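Local coordinates for putative iron-uptake ABC transport system,periplasmic iron-binding protein (Campylobacter jejuni, PDB 3E13), which binds a ferric ion and probably delivers it, as a periplasmic solute-binding protein, to an ABC transporter for iron uptake, at residues 199-202 / 203-207; 209-212 / 213-216; 294-297 / 298-302. All blocks are in the same frame, centred on the assembly; numbering follows the deposited sequence.

Interaction 1 of 3, residues 199-202 / 203-207; sequences YYIG and LLKNS. With FE (Fe (III) ion), chain B.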
loop_
_atom_site.group_PDB
_atom_site.type_symbol
_atom_site.label_atom_id
_atom_site.label_comp_id
_atom_site.label_asym_id
_atom_site.label_seq_id
_atom_site.Cartn_x
_atom_site.Cartn_y
_atom_site.Cartn_z
ATOM N N TYR A 199 -7.345 4.517 -2.040
ATOM C CA TYR A 199 -7.659 4.146 -3.422
ATOM C C TYR A 199 -8.803 3.152 -3.511
ATOM O O TYR A 199 -9.532 3.128 -4.466
ATOM C CB TYR A 199 -6.419 3.669 -4.201
ATOM C CG TYR A 199 -5.740 2.515 -3.576
ATOM C CD1 TYR A 199 -6.129 1.227 -3.884
ATOM C CD2 TYR A 199 -4.748 2.709 -2.620
ATOM C CE1 TYR A 199 -5.568 0.168 -3.253
ATOM C CE2 TYR A 199 -4.167 1.637 -1.982
ATOM C CZ TYR A 199 -4.561 0.378 -2.312
ATOM O OH TYR A 199 -4.013 -0.725 -1.662
ATOM N N TYR A 200 -8.971 2.314 -2.480
ATOM C CA TYR A 200 -10.102 1.376 -2.522
ATOM C C TYR A 200 -11.438 2.100 -2.548
ATOM O O TYR A 200 -12.389 1.590 -3.149
ATOM C CB TYR A 200 -10.107 0.383 -1.333
ATOM C CG TYR A 200 -8.951 -0.607 -1.433
ATOM C CD1 TYR A 200 -8.894 -1.512 -2.464
ATOM C CD2 TYR A 200 -7.933 -0.643 -0.465
ATOM C CE1 TYR A 200 -7.835 -2.425 -2.567
ATOM C CE2 TYR A 200 -6.879 -1.495 -0.577
ATOM C CZ TYR A 200 -6.821 -2.388 -1.608
ATOM O OH TYR A 200 -5.809 -3.269 -1.744
ATOM N N ILE A 201 -11.541 3.273 -1.901
ATOM C CA ILE A 201 -12.797 4.030 -1.932
ATOM C C ILE A 201 -13.087 4.456 -3.371
ATOM O O ILE A 201 -14.216 4.356 -3.839
ATOM C CB ILE A 201 -12.768 5.267 -0.970
ATOM C CG1 ILE A 201 -12.570 4.768 0.455
ATOM C CG2 ILE A 201 -14.015 6.133 -1.148
ATOM C CD1 ILE A 201 -12.344 5.846 1.457
ATOM N N GLY A 202 -12.056 4.890 -4.095
ATOM C CA GLY A 202 -12.216 5.159 -5.500
ATOM C C GLY A 202 -12.545 3.996 -6.380
ATOM O O GLY A 202 -13.370 4.113 -7.279
ATOM N N LEU A 203 -11.895 2.858 -6.136
ATOM C CA LEU A 203 -12.146 1.675 -6.926
ATOM C C LEU A 203 -13.604 1.261 -6.743
ATOM O O LEU A 203 -14.280 0.892 -7.700
ATOM C CB LEU A 203 -11.230 0.517 -6.504
ATOM C CG LEU A 203 -9.824 0.576 -7.074
ATOM C CD1 LEU A 203 -8.911 -0.448 -6.416
ATOM C CD2 LEU A 203 -9.824 0.411 -8.538
ATOM N N LEU A 204 -14.066 1.286 -5.510
ATOM C CA LEU A 204 -15.431 0.884 -5.211
ATOM C C LEU A 204 -16.435 1.814 -5.869
ATOM O O LEU A 204 -17.386 1.383 -6.501
ATOM C CB LEU A 204 -15.651 0.766 -3.697
ATOM C CG LEU A 204 -14.918 -0.359 -2.959
ATOM C CD1 LEU A 204 -14.933 -0.111 -1.465
ATOM C CD2 LEU A 204 -15.542 -1.703 -3.306
ATOM N N LYS A 205 -16.276 3.130 -5.645
ATOM C CA LYS A 205 -17.200 4.101 -6.225
ATOM C C LYS A 205 -17.332 4.085 -7.733
ATOM O O LYS A 205 -18.359 4.480 -8.259
ATOM C CB LYS A 205 -16.828 5.520 -5.764
ATOM C CG LYS A 205 -17.069 5.814 -4.333
ATOM C CD LYS A 205 -16.534 7.189 -3.929
ATOM C CE LYS A 205 -17.353 8.332 -4.456
ATOM N NZ LYS A 205 -18.727 8.338 -3.858
ATOM N N ASN A 206 -16.271 3.685 -8.424
ATOM C CA ASN A 206 -16.225 3.603 -9.872
ATOM C C ASN A 206 -16.313 2.191 -10.478
ATOM O O ASN A 206 -16.129 2.033 -11.707
ATOM C CB ASN A 206 -14.969 4.283 -10.356
ATOM C CG ASN A 206 -15.006 5.776 -10.098
ATOM O OD1 ASN A 206 -15.605 6.539 -10.888
ATOM N ND2 ASN A 206 -14.349 6.217 -9.017
ATOM N N SER A 207 -16.642 1.223 -9.633
ATOM C CA SER A 207 -16.696 -0.170 -10.056
ATOM C C SER A 207 -17.801 -0.431 -11.066
ATOM O O SER A 207 -18.852 0.202 -11.014
ATOM C CB SER A 207 -16.866 -1.012 -8.836
ATOM O OG SER A 207 -16.886 -2.421 -9.173
HETATM FE FE FE B . -4.012 -2.701 -2.294
#

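Interaction 2 of 3, residues 209-212 / 213-216; sequences NPKD and VEVG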
loop_
_atom_site.group_PDB
_atom_site.type_symbol
_atom_site.label_atom_id
_atom_site.label_comp_id
_atom_site.label_asym_id
_atom_site.label_seq_id
_atom_site.Cartn_x
_atom_site.Cartn_y
_atom_site.Cartn_z
ATOM N N ASN A 209 -19.226 -3.207 -10.878
ATOM C CA ASN A 209 -20.112 -3.987 -10.059
ATOM C C ASN A 209 -20.970 -3.047 -9.218
ATOM O O ASN A 209 -20.468 -2.415 -8.322
ATOM C CB ASN A 209 -19.255 -4.915 -9.181
ATOM C CG ASN A 209 -20.076 -5.715 -8.163
ATOM O OD1 ASN A 209 -21.290 -5.581 -8.063
ATOM N ND2 ASN A 209 -19.383 -6.563 -7.383
ATOM N N PRO A 210 -22.266 -2.904 -9.532
ATOM C CA PRO A 210 -23.095 -1.946 -8.794
ATOM C C PRO A 210 -23.102 -2.121 -7.276
ATOM O O PRO A 210 -23.323 -1.169 -6.557
ATOM C CB PRO A 210 -24.484 -2.146 -9.420
ATOM C CG PRO A 210 -24.165 -2.544 -10.794
ATOM C CD PRO A 210 -23.026 -3.523 -10.641
ATOM N N LYS A 211 -22.872 -3.331 -6.769
ATOM C CA LYS A 211 -22.844 -3.509 -5.320
ATOM C C LYS A 211 -21.597 -2.818 -4.723
ATOM O O LYS A 211 -21.619 -2.334 -3.591
ATOM C CB LYS A 211 -22.875 -5.004 -4.967
ATOM C CG LYS A 211 -24.092 -5.792 -5.478
ATOM C CD LYS A 211 -25.360 -5.332 -4.762
ATOM C CE LYS A 211 -26.570 -6.237 -5.042
ATOM N NZ LYS A 211 -27.490 -6.109 -3.856
ATOM N N ASP A 212 -20.488 -2.797 -5.484
ATOM C CA ASP A 212 -19.282 -2.156 -5.027
ATOM C C ASP A 212 -19.566 -0.657 -4.908
ATOM O O ASP A 212 -19.095 0.005 -3.989
ATOM C CB ASP A 212 -18.150 -2.297 -6.034
ATOM C CG ASP A 212 -17.416 -3.624 -5.993
ATOM O OD1 ASP A 212 -17.519 -4.379 -5.003
ATOM O OD2 ASP A 212 -16.638 -3.919 -6.934
ATOM N N VAL A 213 -20.282 -0.139 -5.887
ATOM C CA VAL A 213 -20.642 1.315 -5.930
ATOM C C VAL A 213 -21.450 1.717 -4.713
ATOM O O VAL A 213 -21.168 2.750 -4.074
ATOM C CB VAL A 213 -21.325 1.684 -7.232
ATOM C CG1 VAL A 213 -21.708 3.161 -7.224
ATOM C CG2 VAL A 213 -20.400 1.400 -8.452
ATOM N N GLU A 214 -22.397 0.880 -4.318
ATOM C CA GLU A 214 -23.190 1.133 -3.111
ATOM C C GLU A 214 -22.281 1.249 -1.875
ATOM O O GLU A 214 -22.421 2.165 -1.031
ATOM C CB GLU A 214 -24.186 -0.004 -2.905
ATOM C CG GLU A 214 -25.273 -0.033 -3.931
ATOM C CD GLU A 214 -26.351 -1.069 -3.576
ATOM O OE1 GLU A 214 -27.368 -1.100 -4.320
ATOM O OE2 GLU A 214 -26.173 -1.841 -2.581
ATOM N N VAL A 215 -21.359 0.294 -1.749
ATOM C CA VAL A 215 -20.409 0.314 -0.631
ATOM C C VAL A 215 -19.575 1.566 -0.663
ATOM O O VAL A 215 -19.491 2.294 0.327
ATOM C CB VAL A 215 -19.467 -0.906 -0.603
ATOM C CG1 VAL A 215 -18.356 -0.761 0.460
ATOM C CG2 VAL A 215 -20.283 -2.163 -0.359
ATOM N N GLY A 216 -18.931 1.845 -1.790
ATOM C CA GLY A 216 -18.010 2.962 -1.862
ATOM C C GLY A 216 -18.702 4.284 -1.609
ATOM O O GLY A 216 -18.147 5.185 -0.952
HETATM O O HOH W 1 -23.676 -3.519 -1.936
HETATM O O HOH W 2 -27.382 -3.966 -1.787
#

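Interaction 3 of 3, residues 294-297 / 298-302; sequences DQIP and VSKIA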
loop_
_atom_site.group_PDB
_atom_site.type_symbol
_atom_site.label_atom_id
_atom_site.label_comp_id
_atom_site.label_asym_id
_atom_site.label_seq_id
_atom_site.Cartn_x
_atom_site.Cartn_y
_atom_site.Cartn_z
ATOM N N ASP A 294 2.170 12.449 6.940
ATOM C CA ASP A 294 3.300 12.224 7.776
ATOM C C ASP A 294 4.569 12.463 6.933
ATOM O O ASP A 294 4.677 11.986 5.766
ATOM C CB ASP A 294 3.262 10.774 8.278
ATOM C CG ASP A 294 4.230 10.495 9.395
ATOM O OD1 ASP A 294 3.960 9.484 10.154
ATOM O OD2 ASP A 294 5.252 11.188 9.602
ATOM N N GLN A 295 5.481 13.230 7.515
ATOM C CA GLN A 295 6.744 13.561 6.850
ATOM C C GLN A 295 7.847 12.524 6.993
ATOM O O GLN A 295 8.917 12.658 6.377
ATOM C CB GLN A 295 7.229 14.948 7.272
ATOM C CG GLN A 295 6.245 16.054 6.925
ATOM C CD GLN A 295 5.973 16.174 5.475
ATOM O OE1 GLN A 295 4.835 15.923 5.035
ATOM N NE2 GLN A 295 6.993 16.477 4.703
ATOM N N ILE A 296 7.613 11.486 7.788
ATOM C CA ILE A 296 8.660 10.506 8.015
ATOM C C ILE A 296 9.050 9.844 6.686
ATOM O O ILE A 296 8.175 9.527 5.862
ATOM C CB ILE A 296 8.185 9.478 9.058
ATOM C CG1 ILE A 296 9.382 8.607 9.504
ATOM C CG2 ILE A 296 7.102 8.588 8.492
ATOM C CD1 ILE A 296 9.007 7.732 10.696
ATOM N N PRO A 297 10.343 9.602 6.450
ATOM C CA PRO A 297 10.709 8.856 5.266
ATOM C C PRO A 297 10.171 7.447 5.347
ATOM O O PRO A 297 10.264 6.820 6.394
ATOM C CB PRO A 297 12.226 8.869 5.311
ATOM C CG PRO A 297 12.535 10.052 6.076
ATOM C CD PRO A 297 11.527 10.067 7.188
ATOM N N VAL A 298 9.652 6.954 4.243
ATOM C CA VAL A 298 9.089 5.589 4.239
ATOM C C VAL A 298 10.170 4.568 4.518
ATOM O O VAL A 298 9.885 3.521 5.119
ATOM C CB VAL A 298 8.293 5.279 2.934
ATOM C CG1 VAL A 298 7.033 6.096 2.880
ATOM C CG2 VAL A 298 9.097 5.483 1.702
ATOM N N SER A 299 11.412 4.848 4.102
ATOM C CA SER A 299 12.526 3.959 4.465
ATOM C C SER A 299 12.713 3.789 5.993
ATOM O O SER A 299 13.021 2.678 6.460
ATOM C CB SER A 299 13.835 4.433 3.815
ATOM O OG SER A 299 14.242 5.679 4.347
ATOM N N LYS A 300 12.532 4.858 6.746
ATOM C CA LYS A 300 12.633 4.832 8.211
ATOM C C LYS A 300 11.503 4.000 8.849
ATOM O O LYS A 300 11.746 3.241 9.794
ATOM C CB LYS A 300 12.607 6.243 8.773
ATOM C CG LYS A 300 12.775 6.251 10.299
ATOM C CD LYS A 300 12.850 7.634 10.921
ATOM C CE LYS A 300 13.038 7.560 12.451
ATOM N NZ LYS A 300 11.835 7.044 13.293
ATOM N N ILE A 301 10.290 4.118 8.334
ATOM C CA ILE A 301 9.187 3.241 8.770
ATOM C C ILE A 301 9.617 1.784 8.655
ATOM O O ILE A 301 9.512 1.012 9.601
ATOM C CB ILE A 301 7.926 3.453 7.926
ATOM C CG1 ILE A 301 7.390 4.876 8.132
ATOM C CG2 ILE A 301 6.857 2.435 8.312
ATOM C CD1 ILE A 301 6.268 5.229 7.132
ATOM N N ALA A 302 10.117 1.440 7.473
ATOM C CA ALA A 302 10.437 0.054 7.134
ATOM C C ALA A 302 11.576 -0.543 7.971
ATOM O O ALA A 302 11.722 -1.778 8.052
ATOM C CB ALA A 302 10.738 -0.071 5.697
#

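Interaction 1 of 3, residues 199-202 / 203-207
The rings of Tyr199 and Tyr200 share Leu203 one turn on: its CD1 comes to the edge of the Tyr199 ring, near the ring plane and 4.1 Å from Tyr199 CD1, while the Tyr200 ring meets the same methyl at a slant. Over the centre of one face of the Tyr200 ring stands Tyr199 CE1, 3.2 Å above the plane. The ferric ion lies at the edge of the Tyr199 ring and in its plane, 2.1 Å from Tyr199 OH and 2.0 Å from Tyr200 OH. Different first torsions bring these successive side chains to one metal: Tyr199 CG sits between N and C (chi1 58°), Tyr200 CG beside its N (chi1 -69°). His11, Tyr12 and Tyr143 complete the site, and Asn197 hydrogen-bonds to Tyr199 OH. At the far end Gly202 O accepts two bonds, one of them from the backbone N of Asn206. The other, Asn206 ND2 to Gly202 O, is 2.9 Å long and nearly straight (167°), with the acceptor in the amide plane. Ile201 CG2 lies alongside the aliphatic chain of Lys205, 3.9 Å from Lys205 CD. Helix 198-205 sits among several neighbours: Leu204 packs on helices 179-188 and 210-217, and Ile201 on strand 219-222.

Interaction 2 of 3, residues 209-212 / 213-216
Val213 leans back on the start of the helix: its CB is 3.5 Å from Pro210 O, and its N donates a weak bond to Asn209 O. Next comes Glu214, whose N binds Pro210 O at 3.2 Å. Its side chain, extended beyond CG, runs beside that of Lys211. The charged ends nevertheless remain apart, with 4.6 Å between Lys211 NZ and Glu214 OE2. One water bridges them, accepting from Lys211 NZ and donating to Glu214 OE2 at 2.6 Å; a second ties the carboxylate to the backbone, donating to both Lys211 O and Glu214 OE2. The ammonium and the carboxylate are thus linked through water rather than by a direct salt bridge. Val215 sets CG2 beside its own N, a placement that brings this methyl to 3.5 Å from Lys211 O; the valine also packs on Ala183 and Phe187 of helix 179-188. Gly216 N bonds to Asp212 O at 2.9 Å and 169°, while Asp212 OD2 is held by Ser207. The helix opens with an Asn N-cap: Asn209 OD1 accepts from Lys211 N at 3.0 Å, the donor standing 49° above the side-chain carbonyl plane, with Pro210 in the first turn.

Interaction 3 of 3, residues 294-297 / 298-302
Ile296 and Pro297 lead into the short helix 298-302, with Pro297 at its N-cap position and an Asx turn just upstream. The apolar contacts centre on Ile296, whose two branches meet different residues. Its CG2, placed between N and C because CG1 is anti to the nitrogen (chi1 -169°), reaches Ile301 CD1 at 3.7 Å, the two side chains crossing at a slant. The other branch, CG1 and CD1, meets the aliphatic part of Lys300 at about a right angle, with Ile296 CD1 3.9 Å from Lys300 CD. Both partners also touch helix 142-155, Ile301 at Ala149 and Ser150 and Lys300 at Ala153, while Val298 and Ala302 rest on helix 61-69; the helix therefore bridges these two elements. Pro297 CB also lies 3.9 Å from Ser299 OG.

The backbone bonds across the junction converge on one acceptor. Pro297 O receives Ile301 N at 3.3 Å and Lys300 N at 3.0 Å. Both bonds are weak, the first long but fairly straight and the second strongly bent at 125°, so the first turn is held by a shared carbonyl rather than by one short, straight bond.

The polar side-chain interaction lies within the lead-in. Asp294 uses its two carboxylate oxygens on separate partners: OD1 takes a hydrogen bond from Asn154, and OD2 turns to the chain two residues ahead. That second bond defines the Asx turn: Ile296 N donates to Asp294 OD2 over 3.0 Å, approaching from 46° above the carboxylate plane.

In the fold
Along the chain the three contacts come in series. Interactions 1 and 2 belong to successive helices, 198-205 and 210-217, with centres 8 Å apart. They touch directly: Lys205 CG packs 3.5 Å from Gly216 C, and Ser207 O lies 3.2 Å from Val213 CG2. Interaction 2 thus backs the helix that supplies two tyrosines to the iron site. Interaction 3 lies on the opposite side of the chain's centre, about 26 Å from interaction 1 and 33 Å from interaction 2 between centres, and touches neither. It is connected to the metal site through helix 142-155, which carries the ligand Tyr143 and packs against Ile296, Lys300 and Ile301.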